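Local structure of second substrate binding domain of putative amino acid ABC transporter (Streptococcus pneumoniae, 4OEN) at residues 68-73 with 78-83; 57-62 with 188-193; 102-107 with 155-160; 122-127 with 131-136. The protein probably binds an amino acid outside the cell and delivers it to an ABC transporter, as a substrate-binding domain with the type II periplasmic binding protein fold. All coordinates share one frame; numbering follows the deposited sequence. Where two conformers were deposited one is given.

Overall arrangement
Interactions 1 and 2 lie in one lobe of the binding protein and share the paired strands 80-82 and 180-190. Interactions 3 and 4 lie in the other lobe, where they touch each other; the centres of interactions 2 and 4 are about 39 Å apart. Interaction 3 is the buried one, and small: methyl groups and a tyrosine tip against strand 155-159. The other three are partly buried. Interaction 1 is aromatic and aliphatic inside, with polar groups holding acetate at its margin. Interactions 2 and 4 both engage the last turn of a helix through its carbonyl oxygens, using a lysine ammonium in one and a tyrosine hydroxyl in the other.

Interaction 1: residues 68-73 with 78-83; sequences AGMSVT and ATFDFS. With ACT (acetate ion), chain H.
Met-70, Val-72 and Phe-82 form the hydrophobic backing of a loop that holds an acetate ion in a family 3 solute-binding protein. The Met-70 side chain is fully extended, with CG anti to the backbone N (chi1 180°), and this carries its methyl between two phenylalanine rings. CE lies 3.9 Å from the centroid of the Phe-80 ring, over its centre and only 10° off the normal, which identifies a CH-pi contact. The same methyl reaches CE1 of Phe-82 at 3.8 Å, but obliquely, and SD adds a Met-aromatic contact to each ring. Phe-82 is sandwiched: Val-72 CG2 covers one face, 4.0 Å from the ring centroid, while CB of Phe-80 lies over the opposite face, displaced toward the rim. Val-72 CG1 reaches the CD2 side of the ring, so both branches of the valine are used.

On the other side of the loop the chemistry is polar. Ser-71 N donates to OXT of an acetate ion at 3.1 Å, a nearly straight bond (172° at the hydrogen), and the methyl of the acetate lies 3.4 Å from Ser-71 OG. Arg-76 also bonds the acetate and reaches Ser-71 O, tying loop and anion together. The ion probably comes from the crystallisation liquor, but its position is consistent with the carboxylate site of amino-acid-binding relatives. Thr-73 is the N-cap of helix 74-77, its hydroxyl accepting from Arg-76 N. That helix joins the two segments, helix 51-60 packs on Phe-80, and strand 180-190 runs antiparallel to strand 80-82, with Ala-188 touching both phenylalanines.

Interaction 2: residues 57-62 with 188-193; sequences AVQAGQ and AVKKGA
Val-58 and Gln-59, in the last turn of helix 51-60, meet Lys-190 at the end of strand 180-190. The close-packed part lies on the buried side, where Val-58 CG1 sits against the lysine backbone, 3.5 Å from Lys-190 N and 4.0 Å from its CB. CG1 is placed there by chi1 of 168°, which turns this branch away from the backbone N of the valine. Beyond it the lysine runs out fully extended, past Val-58 O, and ends in the one hydrogen bond between the segments, NZ to Gln-59 O at 2.9 Å. The C=O...N angle is 156° and the ammonium is tilted 19° from the carbonyl plane. A positive charge at the C-terminal end of a helix should be favourable there.

Packing is looser where the Gln-59 side chain lies beside the lysine stem. Gln-59, bent at chi2, brings OE1 only to within 3.9 Å of Lys-190 CG, while its NE2 is committed to Thr-79 O. Farther toward solvent, Gly-61, Gln-62, Lys-191 and Gly-192 are exposed and add almost nothing to the contact.

A turn follows each partner. Residues 190 to 193 form a type II turn, closed by Ala-193 N to Lys-190 O at 2.8 Å. The helix ends at Gly-61, whose positive phi accompanies bonds from Gln-62 N to Ala-57 O (2.8 Å) and from Gly-61 N to Val-58 O (3.1 Å), the signature of a Schellman motif.

Interaction 3: residues 102-107 with 155-160; sequences ASYEDL and AVMDDE
The ring of Tyr-104 carries its hydroxyl toward Met-157, while Leu-107 CD1 lies at the ring's edge, in its plane. The methyl of Met-157 approaches obliquely, neither over a face nor at the edge: CE is 3.4 Å from Tyr-104 OH, and the two side chains cross at about a right angle. Met-157 was modelled in two conformers, so this close approach belongs to one of them and remains doubtful in detail. Its bend at chi2 (84°) is what turns the sulfur and methyl toward the tyrosine. Tyr-131 supplies a second flat neighbour, its ring meeting that of Tyr-104 with the planes about 40° apart.

The other touch is aliphatic and looser, Leu-107 CD2 against Ala-155 CB at 4.2 Å. Both Ala-155 and Met-157 belong to strand 155-159, which runs parallel to strand 111-115 and antiparallel to strand 87-96 in the sheet of this lobe; the segment 102-107 lies in the loop linking those two neighbouring strands.

Its shape is fixed by its own polar groups. Ser-103 OG accepts from Asp-106 N at 3.2 Å, an ST motif, and Leu-107 N bonds Tyr-104 O at 3.0 Å within the 3-10 turn. Ala-102 N donates to Asp-106 OD2 at 2.9 Å, using the anti lone pair, so the aspartate carboxylate reaches back to the backbone just before the turn.

Interaction 4: residues 122-127 with 131-136; sequences TFLTEN and YGYKIK
Leu-124 O receives two donors: the hydroxyl of Tyr-133 at 2.7 Å and, weakly, the backbone Asn-127 N at 3.3 Å. The phenol bond lies in the carbonyl plane on a lone pair, with a C=O...O angle of 116°, and the carbonyl oxygen in turn lies at the edge of the tyrosine ring, in its plane. Tyr-133 takes a chi1 of 45°, which sets CG between its own backbone N and carbonyl carbon and sends the ring toward the helix end. The hydroxyl is hemmed in by carbon as well: Leu-124 CD2 is 3.6 Å away and Asn-127 CB 3.4 Å.

Beside this bond Ile-135 pushes CD1 against Leu-124 CB at 3.9 Å and also touches Thr-125, whose hydroxyl is bonded to Gln-121 O. Asn-127 makes its own contacts next to it. Its side chain lies alongside that of Tyr-131, pointing the same way, with amide and ring planes 29° apart. ND2 donates to Phe-123 O at 3.0 Å and sits over the rim of one face of the Phe-123 ring. That one bond, with the packing of ND2 on the ring, should limit the amide's rotation, and Asn-127 O accepts from Tyr-131 N at 3.2 Å, an i to i+4 helical bond.

The contact packs the end of helix 119-126 directly on the start of strand 134-138, with the short helix 128-131 linking them along the chain. Strand 134-138 runs parallel to strand 111-115, completing a beta-alpha-beta crossover; Val-112 and Val-114 touch Leu-124, and Met-157 of strand 155-159 reaches Phe-123 and Leu-124.

Interaction 1: residues 68-73 with 78-83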
# COMPACT_ATOMS: atom_id res chain seq x y z
N ALA A 68 0.75 8.51 3.86
CA ALA A 68 -0.48 7.74 4.08
C ALA A 68 -0.72 6.75 2.96
O ALA A 68 -1.80 6.72 2.38
CB ALA A 68 -1.70 8.69 4.21
N GLY A 69 0.30 5.94 2.64
CA GLY A 69 0.20 5.02 1.52
C GLY A 69 -0.27 5.73 0.26
O GLY A 69 -1.06 5.19 -0.52
N MET A 70 0.24 6.95 0.08
CA MET A 70 -0.27 7.86 -0.95
C MET A 70 0.29 7.57 -2.32
O MET A 70 1.51 7.59 -2.53
CB MET A 70 0.07 9.30 -0.55
CG MET A 70 -0.39 10.34 -1.54
SD MET A 70 -0.10 11.99 -0.85
CE MET A 70 -0.79 13.03 -2.13
N SER A 71 -0.60 7.33 -3.28
CA SER A 71 -0.22 6.99 -4.63
C SER A 71 0.28 8.23 -5.37
O SER A 71 -0.35 9.29 -5.31
CB SER A 71 -1.40 6.39 -5.40
OG SER A 71 -1.85 5.20 -4.79
N VAL A 72 1.41 8.08 -6.06
CA VAL A 72 1.92 9.13 -6.93
C VAL A 72 1.13 9.11 -8.23
O VAL A 72 1.06 8.08 -8.90
CB VAL A 72 3.42 8.94 -7.22
CG1 VAL A 72 3.91 10.00 -8.22
CG2 VAL A 72 4.21 8.99 -5.92
N THR A 73 0.50 10.23 -8.55
CA THR A 73 -0.25 10.36 -9.79
C THR A 73 0.04 11.72 -10.39
O THR A 73 0.36 12.66 -9.67
CB THR A 73 -1.78 10.24 -9.59
OG1 THR A 73 -2.27 11.42 -8.93
CG2 THR A 73 -2.14 8.99 -8.77
N ALA A 78 0.04 18.22 -9.60
CA ALA A 78 -0.36 19.60 -9.83
C ALA A 78 -0.31 20.43 -8.56
O ALA A 78 -0.10 21.64 -8.61
CB ALA A 78 -1.76 19.66 -10.44
N THR A 79 -0.51 19.79 -7.41
CA THR A 79 -0.54 20.54 -6.15
C THR A 79 0.40 19.97 -5.09
O THR A 79 0.56 20.58 -4.03
CB THR A 79 -1.98 20.58 -5.58
OG1 THR A 79 -2.49 19.25 -5.46
CG2 THR A 79 -2.91 21.37 -6.50
N PHE A 80 1.01 18.83 -5.37
CA PHE A 80 1.96 18.21 -4.43
C PHE A 80 3.32 17.98 -5.07
O PHE A 80 3.40 17.68 -6.26
CB PHE A 80 1.45 16.85 -3.93
CG PHE A 80 0.29 16.93 -2.98
CD1 PHE A 80 0.51 17.12 -1.63
CD2 PHE A 80 -1.01 16.74 -3.43
CE1 PHE A 80 -0.55 17.18 -0.73
CE2 PHE A 80 -2.08 16.79 -2.53
CZ PHE A 80 -1.84 17.00 -1.17
N ASP A 81 4.37 18.08 -4.27
CA ASP A 81 5.69 17.60 -4.65
C ASP A 81 5.95 16.30 -3.89
O ASP A 81 5.80 16.26 -2.67
CB ASP A 81 6.79 18.62 -4.33
CG ASP A 81 6.74 19.86 -5.23
OD1 ASP A 81 6.21 19.78 -6.36
OD2 ASP A 81 7.24 20.91 -4.79
N PHE A 82 6.33 15.26 -4.61
CA PHE A 82 6.52 13.95 -4.02
C PHE A 82 7.97 13.66 -3.74
O PHE A 82 8.87 14.13 -4.46
CB PHE A 82 5.95 12.87 -4.94
CG PHE A 82 4.45 12.80 -4.96
CD1 PHE A 82 3.76 12.15 -3.93
CD2 PHE A 82 3.72 13.31 -6.03
CE1 PHE A 82 2.37 12.05 -3.96
CE2 PHE A 82 2.34 13.21 -6.05
CZ PHE A 82 1.66 12.57 -5.02
N SER A 83 8.20 12.86 -2.71
CA SER A 83 9.49 12.22 -2.48
C SER A 83 9.74 11.11 -3.49
O SER A 83 8.88 10.76 -4.30
CB SER A 83 9.54 11.60 -1.09
OG SER A 83 8.74 10.42 -1.03
C ACT H . -4.62 6.47 -2.67
O ACT H . -5.71 7.06 -2.85
OXT ACT H . -3.63 7.20 -2.53
CH3 ACT H . -4.53 4.97 -2.64

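Interaction 2: residues 57-62 with 188-193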
# COMPACT_ATOMS: atom_id res chain seq x y z
N ALA A 57 -5.04 19.79 5.01
CA ALA A 57 -4.18 20.47 5.96
C ALA A 57 -2.86 20.86 5.28
O ALA A 57 -2.38 21.98 5.46
CB ALA A 57 -3.93 19.60 7.19
N VAL A 58 -2.30 19.96 4.48
CA VAL A 58 -1.07 20.25 3.76
C VAL A 58 -1.30 21.37 2.74
O VAL A 58 -0.51 22.31 2.65
CB VAL A 58 -0.51 18.99 3.05
CG1 VAL A 58 0.60 19.36 2.06
CG2 VAL A 58 0.02 17.99 4.09
N GLN A 59 -2.40 21.30 2.00
CA GLN A 59 -2.70 22.31 0.99
C GLN A 59 -2.94 23.70 1.58
O GLN A 59 -2.61 24.72 0.98
CB GLN A 59 -3.90 21.89 0.14
CG GLN A 59 -3.57 20.77 -0.83
CD GLN A 59 -2.41 21.12 -1.75
OE1 GLN A 59 -2.37 22.20 -2.35
NE2 GLN A 59 -1.45 20.21 -1.87
N ALA A 60 -3.51 23.72 2.79
CA ALA A 60 -3.78 24.96 3.50
C ALA A 60 -2.55 25.49 4.24
O ALA A 60 -2.56 26.62 4.73
CB ALA A 60 -4.92 24.75 4.48
N GLY A 61 -1.49 24.68 4.31
CA GLY A 61 -0.29 25.09 5.00
C GLY A 61 -0.32 24.85 6.51
O GLY A 61 0.57 25.32 7.23
N GLN A 62 -1.32 24.12 6.99
CA GLN A 62 -1.39 23.83 8.42
C GLN A 62 -0.67 22.54 8.77
O GLN A 62 -0.36 22.30 9.94
CB GLN A 62 -2.84 23.78 8.88
CG GLN A 62 -3.43 25.17 9.10
CD GLN A 62 -2.56 26.05 9.98
OE1 GLN A 62 -2.13 27.13 9.57
NE2 GLN A 62 -2.30 25.59 11.20
N ALA A 188 4.65 13.39 0.58
CA ALA A 188 4.38 14.59 -0.21
C ALA A 188 4.35 15.85 0.62
O ALA A 188 3.99 15.82 1.80
CB ALA A 188 3.05 14.45 -0.97
N VAL A 189 4.73 16.96 -0.01
CA VAL A 189 4.58 18.30 0.55
C VAL A 189 3.76 19.12 -0.43
O VAL A 189 3.54 18.69 -1.58
CB VAL A 189 5.94 18.97 0.82
CG1 VAL A 189 6.77 18.12 1.79
CG2 VAL A 189 6.70 19.16 -0.47
N LYS A 190 3.27 20.27 0.01
CA LYS A 190 2.58 21.15 -0.92
C LYS A 190 3.54 21.59 -2.02
O LYS A 190 4.69 21.92 -1.73
CB LYS A 190 1.99 22.36 -0.18
CG LYS A 190 1.19 23.29 -1.08
CD LYS A 190 0.59 24.44 -0.30
CE LYS A 190 -0.21 25.35 -1.21
NZ LYS A 190 -0.83 26.45 -0.45
N LYS A 191 3.09 21.57 -3.28
CA LYS A 191 3.91 22.00 -4.41
C LYS A 191 4.57 23.34 -4.11
O LYS A 191 3.89 24.32 -3.77
CB LYS A 191 3.08 22.10 -5.69
CG LYS A 191 3.91 22.46 -6.93
CD LYS A 191 3.10 22.37 -8.23
CE LYS A 191 2.40 23.68 -8.57
NZ LYS A 191 1.49 23.56 -9.76
N GLY A 192 5.90 23.36 -4.19
CA GLY A 192 6.65 24.59 -4.00
C GLY A 192 6.95 24.91 -2.55
O GLY A 192 7.60 25.92 -2.26
N ALA A 193 6.49 24.06 -1.65
CA ALA A 193 6.63 24.33 -0.22
C ALA A 193 7.55 23.31 0.42
O ALA A 193 7.69 22.20 -0.09
CB ALA A 193 5.28 24.32 0.47

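Interaction 3: residues 102-107 with 155-160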
# COMPACT_ATOMS: atom_id res chain seq x y z
N ALA A 102 -0.21 -21.88 -10.27
CA ALA A 102 1.16 -21.38 -10.24
C ALA A 102 1.50 -20.46 -11.43
O ALA A 102 2.66 -20.06 -11.60
CB ALA A 102 2.14 -22.54 -10.20
N SER A 103 0.50 -20.14 -12.23
CA SER A 103 0.66 -19.23 -13.36
C SER A 103 -0.72 -18.72 -13.78
O SER A 103 -1.73 -19.30 -13.42
CB SER A 103 1.33 -19.92 -14.54
OG SER A 103 0.48 -20.89 -15.13
N TYR A 104 -0.75 -17.65 -14.56
CA TYR A 104 -2.04 -17.15 -15.03
C TYR A 104 -2.66 -18.15 -16.01
O TYR A 104 -3.87 -18.27 -16.10
CB TYR A 104 -1.90 -15.78 -15.70
CG TYR A 104 -1.59 -14.66 -14.73
CD1 TYR A 104 -2.34 -14.48 -13.57
CD2 TYR A 104 -0.52 -13.81 -14.95
CE1 TYR A 104 -2.05 -13.44 -12.68
CE2 TYR A 104 -0.22 -12.80 -14.06
CZ TYR A 104 -0.98 -12.61 -12.94
OH TYR A 104 -0.64 -11.59 -12.09
N GLU A 105 -1.81 -18.85 -16.75
CA GLU A 105 -2.27 -19.91 -17.66
C GLU A 105 -3.04 -20.99 -16.90
O GLU A 105 -3.98 -21.59 -17.44
CB GLU A 105 -1.09 -20.53 -18.41
CG GLU A 105 -0.49 -19.65 -19.50
CD GLU A 105 0.49 -18.61 -18.98
OE1 GLU A 105 0.78 -18.59 -17.76
OE2 GLU A 105 0.99 -17.80 -19.80
N ASP A 106 -2.65 -21.25 -15.65
CA ASP A 106 -3.35 -22.26 -14.84
C ASP A 106 -4.79 -21.86 -14.52
O ASP A 106 -5.59 -22.70 -14.09
CB ASP A 106 -2.59 -22.51 -13.53
CG ASP A 106 -1.32 -23.32 -13.73
OD1 ASP A 106 -1.16 -23.94 -14.81
OD2 ASP A 106 -0.49 -23.35 -12.80
N LEU A 107 -5.11 -20.59 -14.73
CA LEU A 107 -6.43 -20.08 -14.42
C LEU A 107 -7.44 -20.34 -15.53
O LEU A 107 -8.60 -19.97 -15.38
CB LEU A 107 -6.38 -18.57 -14.14
CG LEU A 107 -5.62 -18.18 -12.87
CD1 LEU A 107 -5.48 -16.66 -12.84
CD2 LEU A 107 -6.40 -18.70 -11.67
N ALA A 155 -9.36 -18.27 -6.92
CA ALA A 155 -8.30 -17.31 -6.68
C ALA A 155 -8.92 -15.95 -6.49
O ALA A 155 -10.11 -15.75 -6.80
CB ALA A 155 -7.31 -17.28 -7.84
N VAL A 156 -8.13 -15.03 -5.95
CA VAL A 156 -8.49 -13.62 -5.92
C VAL A 156 -7.37 -12.80 -6.52
O VAL A 156 -6.22 -13.25 -6.62
CB VAL A 156 -8.74 -13.08 -4.49
CG1 VAL A 156 -9.81 -13.90 -3.78
CG2 VAL A 156 -7.43 -13.09 -3.68
N MET A 157 -7.70 -11.59 -6.96
CA MET A 157 -6.70 -10.59 -7.32
C MET A 157 -6.89 -9.40 -6.38
O MET A 157 -8.00 -8.90 -6.26
CB MET A 157 -6.88 -10.15 -8.78
CG MET A 157 -5.65 -9.53 -9.41
SD MET A 157 -4.54 -10.80 -10.04
CE MET A 157 -3.07 -9.84 -10.42
N ASP A 158 -5.82 -8.96 -5.72
CA ASP A 158 -5.94 -7.88 -4.72
C ASP A 158 -4.66 -7.07 -4.64
O ASP A 158 -3.66 -7.41 -5.25
CB ASP A 158 -6.28 -8.48 -3.35
CG ASP A 158 -7.05 -7.53 -2.41
OD1 ASP A 158 -7.20 -6.30 -2.66
OD2 ASP A 158 -7.50 -8.04 -1.37
N ASP A 159 -4.70 -6.00 -3.85
CA ASP A 159 -3.52 -5.20 -3.61
C ASP A 159 -2.47 -6.02 -2.87
O ASP A 159 -2.77 -6.63 -1.83
CB ASP A 159 -3.87 -3.96 -2.78
CG ASP A 159 -4.77 -3.01 -3.52
OD1 ASP A 159 -4.39 -2.63 -4.65
OD2 ASP A 159 -5.84 -2.64 -2.99
N GLU A 160 -1.25 -6.00 -3.39
CA GLU A 160 -0.18 -6.78 -2.78
C GLU A 160 0.10 -6.43 -1.30
O GLU A 160 0.21 -7.33 -0.48
CB GLU A 160 1.11 -6.68 -3.59
CG GLU A 160 2.28 -7.33 -2.86
CD GLU A 160 3.50 -7.53 -3.73
OE1 GLU A 160 3.37 -7.60 -4.98
OE2 GLU A 160 4.60 -7.65 -3.14

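Interaction 4: residues 122-127 with 131-136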
# COMPACT_ATOMS: atom_id res chain seq x y z
N THR A 122 -9.30 -3.92 -13.00
CA THR A 122 -8.83 -3.46 -14.29
C THR A 122 -7.86 -4.47 -14.91
O THR A 122 -8.02 -4.87 -16.05
CB THR A 122 -8.14 -2.10 -14.15
OG1 THR A 122 -9.01 -1.18 -13.46
CG2 THR A 122 -7.76 -1.55 -15.50
N PHE A 123 -6.88 -4.89 -14.12
CA PHE A 123 -5.92 -5.89 -14.62
C PHE A 123 -6.65 -7.16 -15.06
O PHE A 123 -6.44 -7.65 -16.17
CB PHE A 123 -4.86 -6.20 -13.55
CG PHE A 123 -3.90 -7.29 -13.95
CD1 PHE A 123 -2.75 -6.99 -14.64
CD2 PHE A 123 -4.17 -8.60 -13.64
CE1 PHE A 123 -1.87 -8.00 -15.01
CE2 PHE A 123 -3.31 -9.61 -14.00
CZ PHE A 123 -2.16 -9.32 -14.68
N LEU A 124 -7.51 -7.69 -14.20
CA LEU A 124 -8.15 -8.96 -14.52
C LEU A 124 -9.02 -8.84 -15.76
O LEU A 124 -9.11 -9.74 -16.58
CB LEU A 124 -9.02 -9.46 -13.36
CG LEU A 124 -8.40 -10.18 -12.19
CD1 LEU A 124 -9.53 -10.68 -11.33
CD2 LEU A 124 -7.54 -11.35 -12.68
N THR A 125 -9.69 -7.70 -15.88
CA THR A 125 -10.62 -7.53 -16.97
C THR A 125 -9.87 -7.41 -18.29
O THR A 125 -10.29 -7.98 -19.29
CB THR A 125 -11.52 -6.30 -16.76
OG1 THR A 125 -12.23 -6.48 -15.53
CG2 THR A 125 -12.50 -6.16 -17.90
N GLU A 126 -8.75 -6.70 -18.25
CA GLU A 126 -7.93 -6.52 -19.44
C GLU A 126 -7.24 -7.79 -19.89
O GLU A 126 -6.90 -7.92 -21.06
CB GLU A 126 -6.89 -5.42 -19.21
CG GLU A 126 -7.48 -4.01 -19.13
CD GLU A 126 -7.85 -3.43 -20.49
OE1 GLU A 126 -7.93 -4.19 -21.48
OE2 GLU A 126 -8.06 -2.20 -20.57
N ASN A 127 -7.00 -8.71 -18.96
CA ASN A 127 -6.28 -9.94 -19.31
C ASN A 127 -7.16 -11.18 -19.44
O ASN A 127 -6.67 -12.30 -19.62
CB ASN A 127 -5.18 -10.19 -18.28
CG ASN A 127 -4.01 -9.26 -18.48
OD1 ASN A 127 -3.17 -9.50 -19.34
ND2 ASN A 127 -3.97 -8.17 -17.72
N TYR A 131 -6.10 -15.20 -20.84
CA TYR A 131 -5.94 -16.37 -19.98
C TYR A 131 -7.18 -17.25 -19.83
O TYR A 131 -7.06 -18.42 -19.46
CB TYR A 131 -5.44 -15.94 -18.60
CG TYR A 131 -4.06 -15.32 -18.69
CD1 TYR A 131 -2.97 -16.07 -19.12
CD2 TYR A 131 -3.86 -13.99 -18.34
CE1 TYR A 131 -1.71 -15.50 -19.20
CE2 TYR A 131 -2.60 -13.42 -18.41
CZ TYR A 131 -1.54 -14.18 -18.84
OH TYR A 131 -0.29 -13.60 -18.91
N GLY A 132 -8.36 -16.71 -20.12
CA GLY A 132 -9.56 -17.52 -20.21
C GLY A 132 -10.21 -17.92 -18.90
O GLY A 132 -10.88 -18.96 -18.83
N TYR A 133 -10.02 -17.11 -17.86
CA TYR A 133 -10.69 -17.32 -16.58
C TYR A 133 -12.02 -16.60 -16.57
O TYR A 133 -12.26 -15.72 -17.41
CB TYR A 133 -9.83 -16.85 -15.40
CG TYR A 133 -9.18 -15.50 -15.61
CD1 TYR A 133 -9.93 -14.32 -15.53
CD2 TYR A 133 -7.83 -15.40 -15.92
CE1 TYR A 133 -9.34 -13.09 -15.75
CE2 TYR A 133 -7.23 -14.17 -16.13
CZ TYR A 133 -7.99 -13.02 -16.05
OH TYR A 133 -7.38 -11.81 -16.27
N LYS A 134 -12.89 -17.00 -15.65
CA LYS A 134 -14.08 -16.22 -15.33
C LYS A 134 -13.76 -15.27 -14.19
O LYS A 134 -12.85 -15.52 -13.39
CB LYS A 134 -15.23 -17.14 -14.93
CG LYS A 134 -15.70 -18.09 -16.02
CD LYS A 134 -16.74 -19.06 -15.47
CE LYS A 134 -17.37 -19.89 -16.58
NZ LYS A 134 -16.35 -20.59 -17.41
N ILE A 135 -14.50 -14.17 -14.11
CA ILE A 135 -14.32 -13.20 -13.04
C ILE A 135 -15.60 -13.14 -12.23
O ILE A 135 -16.69 -13.04 -12.79
CB ILE A 135 -13.99 -11.80 -13.57
CG1 ILE A 135 -12.68 -11.81 -14.35
CG2 ILE A 135 -13.92 -10.78 -12.43
CD1 ILE A 135 -12.37 -10.46 -15.02
N LYS A 136 -15.47 -13.24 -10.91
CA LYS A 136 -16.59 -12.99 -10.02
C LYS A 136 -16.29 -11.72 -9.25
O LYS A 136 -15.25 -11.59 -8.60
CB LYS A 136 -16.85 -14.16 -9.08
CG LYS A 136 -18.03 -13.93 -8.14
CD LYS A 136 -18.42 -15.20 -7.41
CE LYS A 136 -19.57 -14.94 -6.45
NZ LYS A 136 -20.75 -14.34 -7.14